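Local coordinates for protein glucose dehydrogenase (Serratia sp. FS14, PDB 7CDY) that belongs to the glucose/sorbosone dehydrogenase family, whose fold is a beta-propeller, and carries a bound calcium ion, at residues A232-N237 and E255-Y260; V263-S268 and A294-T299; Q24-T29 and G339-V344. All coordinates share one frame; numbering follows the deposited sequence. Where two conformers were deposited one is given.

Interactions 2 and 3 are buried and wholly apolar, made by branched side chains and a proline, whereas interaction 1 is only partly buried and combines a ring stack with a hydrogen bond. Interaction 2 joins two strands of one propeller blade that share a neighbour. Interaction 3 links strands at the two ends of the chain, probably across the first and last blades. Interaction 1 holds a loop against the start of strand 259-261 and the residues just before it, near the calcium ion. Residues 255-260 and 263-268 nearly follow one another, leading from one blade into the next, and these two contacts lie about 15 Å apart between centres. Interactions 1 and 3 sit on opposite sides of the chain's centre, with centres about 32 Å apart.

Interaction 1: residues A232-N237 and E255-Y260; sequences ATYGIN and EQPLHY
Tyr234 lies flat against Tyr260, and its side chain can be followed outward from CB. With chi1 at -78°, CG stands beside the backbone N and the ring swings toward 255-260. CG and CD2 lie over the near end of the Tyr260 ring, with Tyr234 CD2 3.8 Å from Tyr260 CG. Farther out, Tyr234 CE1 approaches Tyr260 CZ at 3.7 Å. The planes differ by only 4° and the ring centroids are 3.8 Å apart, which defines a face-to-face stack. Tyr234 CE2 also meets Pro257 CG, at 3.9 Å. At the tip, Tyr234 OH donates to Gln256 OE1 at 2.7 Å; the oxygen lies at the ring's edge, and the hydroxyl is tilted 17° out of the amide's carbonyl plane. Gln256 NE2 bonds in turn to Glu249 O. Pro257 rests on Glu217, which together with Tyr227 binds the calcium ion, placing this packing of a propeller loop on the start of strand 259-261 beside the metal site. With one bond on each end of its amide, Gln256 has a defined orientation; the stack and the hydroxyl bond together restrict the Tyr234 ring, and the hydroxyl of this buried residue has Gln256 OE1 as acceptor.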
loop_
_atom_site.group_PDB
_atom_site.type_symbol
_atom_site.label_atom_id
_atom_site.label_comp_id
_atom_site.label_asym_id
_atom_site.label_seq_id
_atom_site.Cartn_x
_atom_site.Cartn_y
_atom_site.Cartn_z
ATOM N N ALA A 232 -5.853 18.582 9.907
ATOM C CA ALA A 232 -6.071 17.768 11.092
ATOM C C ALA A 232 -4.999 16.691 11.140
ATOM O O ALA A 232 -4.695 16.068 10.112
ATOM C CB ALA A 232 -7.451 17.120 11.047
ATOM N N THR A 233 -4.404 16.495 12.319
ATOM C CA THR A 233 -3.395 15.454 12.485
ATOM C C THR A 233 -3.223 15.142 13.963
ATOM O O THR A 233 -3.446 16.004 14.821
ATOM C CB THR A 233 -2.054 15.866 11.864
ATOM O OG1 THR A 233 -1.121 14.788 12.005
ATOM C CG2 THR A 233 -1.486 17.098 12.536
ATOM N N TYR A 234 -2.859 13.893 14.251
ATOM C CA TYR A 234 -2.437 13.478 15.583
ATOM C C TYR A 234 -0.928 13.556 15.775
ATOM O O TYR A 234 -0.440 13.211 16.860
ATOM C CB TYR A 234 -2.961 12.062 15.900
ATOM C CG TYR A 234 -4.413 12.067 16.294
ATOM C CD1 TYR A 234 -4.803 12.491 17.561
ATOM C CD2 TYR A 234 -5.397 11.717 15.387
ATOM C CE1 TYR A 234 -6.134 12.524 17.925
ATOM C CE2 TYR A 234 -6.742 11.757 15.740
ATOM C CZ TYR A 234 -7.095 12.177 17.013
ATOM O OH TYR A 234 -8.416 12.235 17.400
ATOM N N GLY A 235 -0.177 14.028 14.782
ATOM C CA GLY A 235 1.255 14.174 14.890
ATOM C C GLY A 235 1.681 15.634 14.944
ATOM O O GLY A 235 0.876 16.563 14.881
ATOM N N ILE A 236 2.996 15.813 15.073
ATOM C CA ILE A 236 3.644 17.118 15.026
ATOM C C ILE A 236 4.742 17.055 13.969
ATOM O O ILE A 236 4.984 16.009 13.377
ATOM C CB ILE A 236 4.190 17.567 16.402
ATOM C CG1 ILE A 236 5.261 16.594 16.915
ATOM C CG2 ILE A 236 3.045 17.696 17.386
ATOM C CD1 ILE A 236 5.852 16.947 18.283
ATOM N N ASN A 237 5.387 18.189 13.704
ATOM C CA ASN A 237 6.482 18.158 12.748
ATOM C C ASN A 237 7.729 17.539 13.386
ATOM O O ASN A 237 7.856 17.447 14.615
ATOM C CB ASN A 237 6.776 19.558 12.196
ATOM C CG ASN A 237 7.191 19.526 10.741
ATOM O OD1 ASN A 237 7.496 18.463 10.203
ATOM N ND2 ASN A 237 7.208 20.690 10.095
ATOM N N GLU A 255 -12.850 13.796 8.440
ATOM C CA GLU A 255 -13.218 12.533 9.061
ATOM C C GLU A 255 -12.109 12.051 9.984
ATOM O O GLU A 255 -10.921 12.110 9.643
ATOM C CB GLU A 255 -13.451 11.469 7.989
ATOM C CG GLU A 255 -14.631 11.737 7.079
ATOM C CD GLU A 255 -15.963 11.544 7.777
ATOM O OE1 GLU A 255 -16.310 10.391 8.110
ATOM O OE2 GLU A 255 -16.655 12.557 8.009
ATOM N N GLN A 256 -12.504 11.538 11.135
ATOM C CA GLN A 256 -11.536 10.996 12.071
ATOM C C GLN A 256 -11.049 9.625 11.609
ATOM O O GLN A 256 -11.764 8.892 10.919
ATOM C CB GLN A 256 -12.171 10.861 13.453
ATOM C CG GLN A 256 -12.233 12.168 14.207
ATOM C CD GLN A 256 -10.868 12.595 14.670
ATOM O OE1 GLN A 256 -10.261 11.926 15.504
ATOM N NE2 GLN A 256 -10.366 13.708 14.129
ATOM N N PRO A 257 -9.829 9.253 11.978
ATOM C CA PRO A 257 -9.399 7.871 11.752
ATOM C C PRO A 257 -10.226 6.904 12.580
ATOM O O PRO A 257 -10.822 7.264 13.600
ATOM C CB PRO A 257 -7.927 7.872 12.186
ATOM C CG PRO A 257 -7.778 9.049 13.061
ATOM C CD PRO A 257 -8.788 10.073 12.619
ATOM N N LEU A 258 -10.307 5.672 12.096
ATOM C CA LEU A 258 -10.885 4.594 12.881
ATOM C C LEU A 258 -10.026 4.309 14.104
ATOM O O LEU A 258 -10.539 4.041 15.200
ATOM C CB LEU A 258 -10.991 3.355 11.992
ATOM C CG LEU A 258 -11.453 2.079 12.678
ATOM C CD1 LEU A 258 -12.864 2.302 13.178
ATOM C CD2 LEU A 258 -11.390 0.917 11.708
ATOM N N HIS A 259 -8.711 4.385 13.934
ATOM C CA HIS A 259 -7.756 4.104 14.984
ATOM C C HIS A 259 -6.506 4.904 14.668
ATOM O O HIS A 259 -6.181 5.126 13.497
ATOM C CB HIS A 259 -7.437 2.607 14.987
ATOM C CG HIS A 259 -6.869 2.111 16.271
ATOM N ND1 HIS A 259 -7.637 1.930 17.401
ATOM C CD2 HIS A 259 -5.603 1.778 16.611
ATOM C CE1 HIS A 259 -6.865 1.494 18.381
ATOM N NE2 HIS A 259 -5.629 1.390 17.928
ATOM N N TYR A 260 -5.807 5.350 15.705
ATOM C CA TYR A 260 -4.610 6.151 15.494
ATOM C C TYR A 260 -3.557 5.805 16.533
ATOM O O TYR A 260 -3.857 5.246 17.590
ATOM C CB TYR A 260 -4.908 7.661 15.497
ATOM C CG TYR A 260 -5.584 8.164 16.754
ATOM C CD1 TYR A 260 -4.845 8.572 17.863
ATOM C CD2 TYR A 260 -6.968 8.214 16.837
ATOM C CE1 TYR A 260 -5.471 9.021 19.004
ATOM C CE2 TYR A 260 -7.600 8.668 17.975
ATOM C CZ TYR A 260 -6.850 9.061 19.055
ATOM O OH TYR A 260 -7.481 9.507 20.194
#

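Interaction 2: residues V263-S268 and A294-T299; sequences VSPGLS and ALIRLT
Leu267 and Ile296 lie level with each other, their CA atoms 8.8 Å apart, and Pro265 CA lies 8.3 Å from Ala294 CA, separations too wide for direct backbone pairing. The fold explains the gap: this is a four-stranded antiparallel blade of the beta-propeller, in which strand 284-289 runs between 267-273 and 294-301. Ser268 pairs with Gly288 on that middle strand and Ile296 with Ile287, so the contact reaches past a shared neighbour on one side of the sheet. Ile296 does the reaching. Its CB points toward 263-268, and a nearly extended chi2 of 165° carries CD1 outward to meet both partners. Leu267 contributes differently: its CB is not aimed at the other strand, but the chain end turns inward and offers CD2. The Ile296 side chain crosses both Pro265 and Leu267 at about a right angle, meeting each with CD1 alone. Before the strand, Gly266 adopts a positive phi of 84°, and Asp216, from a neighbouring blade, accepts from the backbone N of Gly266 and of Leu267 through OD2 while its OD1 bonds to Ser264 OG. One carboxylate thus grips three groups in and around the loop before the strand, which also has backbone bonds to Gln292 and Leu290. Ile296 CD1 itself lies 3.8 Å from Leu267 CD2 and 3.9 Å from both CB and CG of Pro265.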
loop_
_atom_site.group_PDB
_atom_site.type_symbol
_atom_site.label_atom_id
_atom_site.label_comp_id
_atom_site.label_asym_id
_atom_site.label_seq_id
_atom_site.Cartn_x
_atom_site.Cartn_y
_atom_site.Cartn_z
ATOM N N VAL A 263 2.197 7.672 19.037
ATOM C CA VAL A 263 3.591 7.361 18.752
ATOM C C VAL A 263 3.606 6.446 17.532
ATOM O O VAL A 263 3.000 5.368 17.551
ATOM C CB VAL A 263 4.285 6.713 19.964
ATOM C CG1 VAL A 263 5.760 6.445 19.658
ATOM C CG2 VAL A 263 4.140 7.611 21.210
ATOM N N SER A 264 4.247 6.894 16.459
ATOM C CA SER A 264 4.150 6.188 15.168
ATOM C C SER A 264 4.920 4.878 15.143
ATOM O O SER A 264 6.142 4.886 15.313
ATOM C CB SER A 264 4.683 7.053 14.046
ATOM O OG SER A 264 3.900 8.214 13.868
ATOM N N PRO A 265 4.269 3.744 14.880
ATOM C CA PRO A 265 5.037 2.522 14.596
ATOM C C PRO A 265 5.671 2.519 13.217
ATOM O O PRO A 265 6.604 1.731 12.991
ATOM C CB PRO A 265 3.991 1.402 14.721
ATOM C CG PRO A 265 2.793 2.033 15.411
ATOM C CD PRO A 265 2.823 3.467 14.962
ATOM N N GLY A 266 5.195 3.370 12.296
ATOM C CA GLY A 266 5.613 3.326 10.910
ATOM C C GLY A 266 4.819 2.292 10.135
ATOM O O GLY A 266 5.397 1.344 9.599
ATOM N N LEU A 267 3.498 2.470 10.050
ATOM C CA LEU A 267 2.627 1.443 9.485
ATOM C C LEU A 267 2.949 1.179 8.020
ATOM O O LEU A 267 3.062 2.109 7.217
ATOM C CB LEU A 267 1.169 1.884 9.585
ATOM C CG LEU A 267 0.653 2.378 10.934
ATOM C CD1 LEU A 267 -0.808 2.770 10.792
ATOM C CD2 LEU A 267 0.843 1.342 12.044
ATOM N N SER A 268 3.052 -0.100 7.668
ATOM C CA SER A 268 3.366 -0.490 6.299
ATOM C C SER A 268 2.839 -1.889 6.052
ATOM O O SER A 268 3.180 -2.821 6.787
ATOM C CB SER A 268 4.879 -0.462 6.087
ATOM O OG SER A 268 5.203 -0.638 4.723
ATOM N N ALA A 294 8.172 -4.517 13.967
ATOM C CA ALA A 294 7.236 -5.457 14.568
ATOM C C ALA A 294 6.042 -5.666 13.647
ATOM O O ALA A 294 5.899 -5.014 12.609
ATOM C CB ALA A 294 6.780 -4.981 15.953
ATOM N N LEU A 295 5.189 -6.598 14.050
ATOM C CA LEU A 295 3.925 -6.868 13.386
ATOM C C LEU A 295 2.799 -6.560 14.359
ATOM O O LEU A 295 2.815 -7.036 15.499
ATOM C CB LEU A 295 3.875 -8.333 12.964
ATOM C CG LEU A 295 2.605 -8.808 12.257
ATOM C CD1 LEU A 295 2.443 -8.119 10.898
ATOM C CD2 LEU A 295 2.655 -10.322 12.087
ATOM N N ILE A 296 1.846 -5.747 13.924
ATOM C CA ILE A 296 0.713 -5.333 14.738
ATOM C C ILE A 296 -0.479 -6.201 14.378
ATOM O O ILE A 296 -0.763 -6.413 13.191
ATOM C CB ILE A 296 0.395 -3.849 14.489
ATOM C CG1 ILE A 296 1.569 -2.978 14.925
ATOM C CG2 ILE A 296 -0.890 -3.451 15.186
ATOM C CD1 ILE A 296 1.500 -1.555 14.387
ATOM N N ARG A 297 -1.191 -6.705 15.387
ATOM C CA ARG A 297 -2.437 -7.427 15.163
ATOM C C ARG A 297 -3.573 -6.691 15.858
ATOM O O ARG A 297 -3.563 -6.543 17.087
ATOM C CB ARG A 297 -2.357 -8.861 15.686
ATOM C CG ARG A 297 -3.632 -9.645 15.410
ATOM C CD ARG A 297 -3.512 -11.092 15.824
ATOM N NE ARG A 297 -3.623 -11.253 17.264
ATOM C CZ ARG A 297 -4.741 -11.609 17.888
ATOM N NH1 ARG A 297 -5.849 -11.830 17.197
ATOM N NH2 ARG A 297 -4.752 -11.737 19.208
ATOM N N LEU A 298 -4.554 -6.233 15.082
ATOM C CA LEU A 298 -5.740 -5.579 15.621
ATOM C C LEU A 298 -6.904 -6.560 15.586
ATOM O O LEU A 298 -7.239 -7.089 14.520
ATOM C CB LEU A 298 -6.092 -4.336 14.805
ATOM C CG LEU A 298 -5.001 -3.274 14.688
ATOM C CD1 LEU A 298 -5.497 -2.084 13.893
ATOM C CD2 LEU A 298 -4.566 -2.846 16.082
ATOM N N THR A 299 -7.528 -6.798 16.739
ATOM C CA THR A 299 -8.733 -7.615 16.783
ATOM C C THR A 299 -9.928 -6.739 16.431
ATOM O O THR A 299 -10.075 -5.641 16.971
ATOM C CB THR A 299 -8.900 -8.192 18.189
ATOM O OG1 THR A 299 -7.775 -9.021 18.502
ATOM C CG2 THR A 299 -10.175 -9.022 18.283
#

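Interaction 3: residues Q24-T29 and G339-V344; sequences QGLLIT and GKLLKV
Thr29 OG1 lies on the strand that brings Leu26 and Ile28 to Leu341, and it has two partners: a hydrogen bond to Leu63 O and a weak one from Ser16 N. Leu26 and Ile28, two residues apart, both direct CB toward 339-344, whereas the intervening Leu27 faces elsewhere, as alternation along a strand requires. Both converge on a single residue. Leu341 forks between them: its CD1 is 4.1 Å from Leu26 CD2, and its CD2 is 4.2 Å from Ile28 CD1. These are ordinary methyl-to-methyl contacts, though the one to Leu26 is that of one of two deposited conformers and should be read with some reserve. The backbones stay well apart, with Ile28 CA 9.1 Å from Leu341 CA. Strand 3-19 lies between them in the sheet. Long and interrupted, it pairs with both elements, its later part with 26-30 and its earlier part with 339-345, a pattern consistent with the closure of a beta-propeller in which an N-terminal strand completes the last blade. The contact thus probably spans the first and last blades, and Trp38 touches both Leu26 and Leu341. With chi1 at 172°, Leu341 places CG opposite its own backbone N and extends its fork toward strand 26-30. An extended chi2 of 180° carries Ile28 CD1 away from its own backbone to Leu341 CD2.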
loop_
_atom_site.group_PDB
_atom_site.type_symbol
_atom_site.label_atom_id
_atom_site.label_comp_id
_atom_site.label_asym_id
_atom_site.label_seq_id
_atom_site.Cartn_x
_atom_site.Cartn_y
_atom_site.Cartn_z
ATOM N N GLN A 24 1.946 -21.783 -7.971
ATOM C CA GLN A 24 2.765 -21.132 -8.985
ATOM C C GLN A 24 3.763 -20.147 -8.396
ATOM O O GLN A 24 4.697 -19.740 -9.098
ATOM C CB GLN A 24 1.873 -20.456 -10.021
ATOM C CG GLN A 24 1.108 -21.476 -10.859
ATOM C CD GLN A 24 -0.105 -20.899 -11.551
ATOM O OE1 GLN A 24 -1.128 -21.572 -11.700
ATOM N NE2 GLN A 24 0.005 -19.656 -11.995
ATOM N N GLY A 25 3.582 -19.757 -7.149
ATOM C CA GLY A 25 4.559 -18.963 -6.446
ATOM C C GLY A 25 4.062 -17.577 -6.089
ATOM O O GLY A 25 2.860 -17.289 -6.064
ATOM N N LEU A 26 5.030 -16.702 -5.809
ATOM C CA LEU A 26 4.815 -15.342 -5.340
ATOM C C LEU A 26 5.640 -14.396 -6.202
ATOM O O LEU A 26 6.794 -14.692 -6.528
ATOM C CB LEU A 26 5.321 -15.187 -3.892
ATOM C CG LEU A 26 4.619 -15.864 -2.709
ATOM C CD1 LEU A 26 4.804 -17.371 -2.736
ATOM C CD2 LEU A 26 5.152 -15.303 -1.401
ATOM N N LEU A 27 5.064 -13.249 -6.556
ATOM C CA LEU A 27 5.849 -12.184 -7.152
ATOM C C LEU A 27 6.292 -11.231 -6.053
ATOM O O LEU A 27 5.543 -10.977 -5.106
ATOM C CB LEU A 27 5.020 -11.427 -8.193
ATOM C CG LEU A 27 4.638 -12.197 -9.466
ATOM C CD1 LEU A 27 3.618 -11.424 -10.283
ATOM C CD2 LEU A 27 5.862 -12.509 -10.306
ATOM N N ILE A 28 7.511 -10.707 -6.186
ATOM C CA ILE A 28 8.100 -9.802 -5.204
ATOM C C ILE A 28 8.741 -8.652 -5.953
ATOM O O ILE A 28 9.488 -8.879 -6.906
ATOM C CB ILE A 28 9.185 -10.507 -4.364
ATOM C CG1 ILE A 28 8.621 -11.741 -3.670
ATOM C CG2 ILE A 28 9.794 -9.545 -3.343
ATOM C CD1 ILE A 28 9.638 -12.492 -2.821
ATOM N N THR A 29 8.492 -7.423 -5.508
ATOM C CA THR A 29 9.239 -6.286 -6.016
ATOM C C THR A 29 10.401 -5.957 -5.090
ATOM O O THR A 29 10.285 -6.033 -3.863
ATOM C CB THR A 29 8.358 -5.043 -6.175
ATOM O OG1 THR A 29 7.849 -4.654 -4.892
ATOM C CG2 THR A 29 7.203 -5.322 -7.134
ATOM N N GLY A 339 17.074 -8.094 2.571
ATOM C CA GLY A 339 15.672 -8.244 2.904
ATOM C C GLY A 339 15.226 -9.688 2.842
ATOM O O GLY A 339 15.762 -10.498 2.082
ATOM N N LYS A 340 14.208 -9.998 3.638
ATOM C CA LYS A 340 13.739 -11.362 3.831
ATOM C C LYS A 340 12.268 -11.506 3.452
ATOM O O LYS A 340 11.467 -10.573 3.610
ATOM C CB LYS A 340 13.887 -11.791 5.303
ATOM C CG LYS A 340 15.255 -11.514 5.942
ATOM C CD LYS A 340 16.393 -12.225 5.237
ATOM C CE LYS A 340 17.644 -12.288 6.125
ATOM N NZ LYS A 340 18.143 -10.924 6.461
ATOM N N LEU A 341 11.921 -12.704 2.975
ATOM C CA LEU A 341 10.547 -13.172 2.878
ATOM C C LEU A 341 10.312 -14.119 4.049
ATOM O O LEU A 341 11.048 -15.103 4.208
ATOM C CB LEU A 341 10.342 -13.914 1.555
ATOM C CG LEU A 341 9.010 -14.640 1.353
ATOM C CD1 LEU A 341 7.855 -13.654 1.233
ATOM C CD2 LEU A 341 9.103 -15.524 0.104
ATOM N N LEU A 342 9.307 -13.823 4.871
ATOM C CA LEU A 342 9.008 -14.598 6.070
ATOM C C LEU A 342 7.617 -15.202 5.986
ATOM O O LEU A 342 6.671 -14.558 5.516
ATOM C CB LEU A 342 9.041 -13.711 7.319
ATOM C CG LEU A 342 10.320 -12.917 7.559
ATOM C CD1 LEU A 342 10.168 -12.038 8.793
ATOM C CD2 LEU A 342 11.529 -13.840 7.692
ATOM N N LYS A 343 7.486 -16.423 6.489
ATOM C CA LYS A 343 6.206 -17.106 6.619
ATOM C C LYS A 343 5.894 -17.217 8.109
ATOM O O LYS A 343 6.695 -17.767 8.877
ATOM C CB LYS A 343 6.304 -18.488 5.976
ATOM C CG LYS A 343 5.042 -19.316 6.013
ATOM C CD LYS A 343 5.316 -20.654 5.335
ATOM C CE LYS A 343 4.322 -21.718 5.735
ATOM N NZ LYS A 343 4.624 -23.025 5.082
ATOM N N VAL A 344 4.752 -16.675 8.483
ATOM C CA VAL A 344 4.421 -16.514 9.920
ATOM C C VAL A 344 3.096 -17.173 10.257
ATOM O O VAL A 344 2.149 -16.992 9.567
ATOM C CB VAL A 344 4.384 -15.025 10.299
ATOM C CG1 VAL A 344 4.059 -14.869 11.766
ATOM C CG2 VAL A 344 5.696 -14.332 9.985
#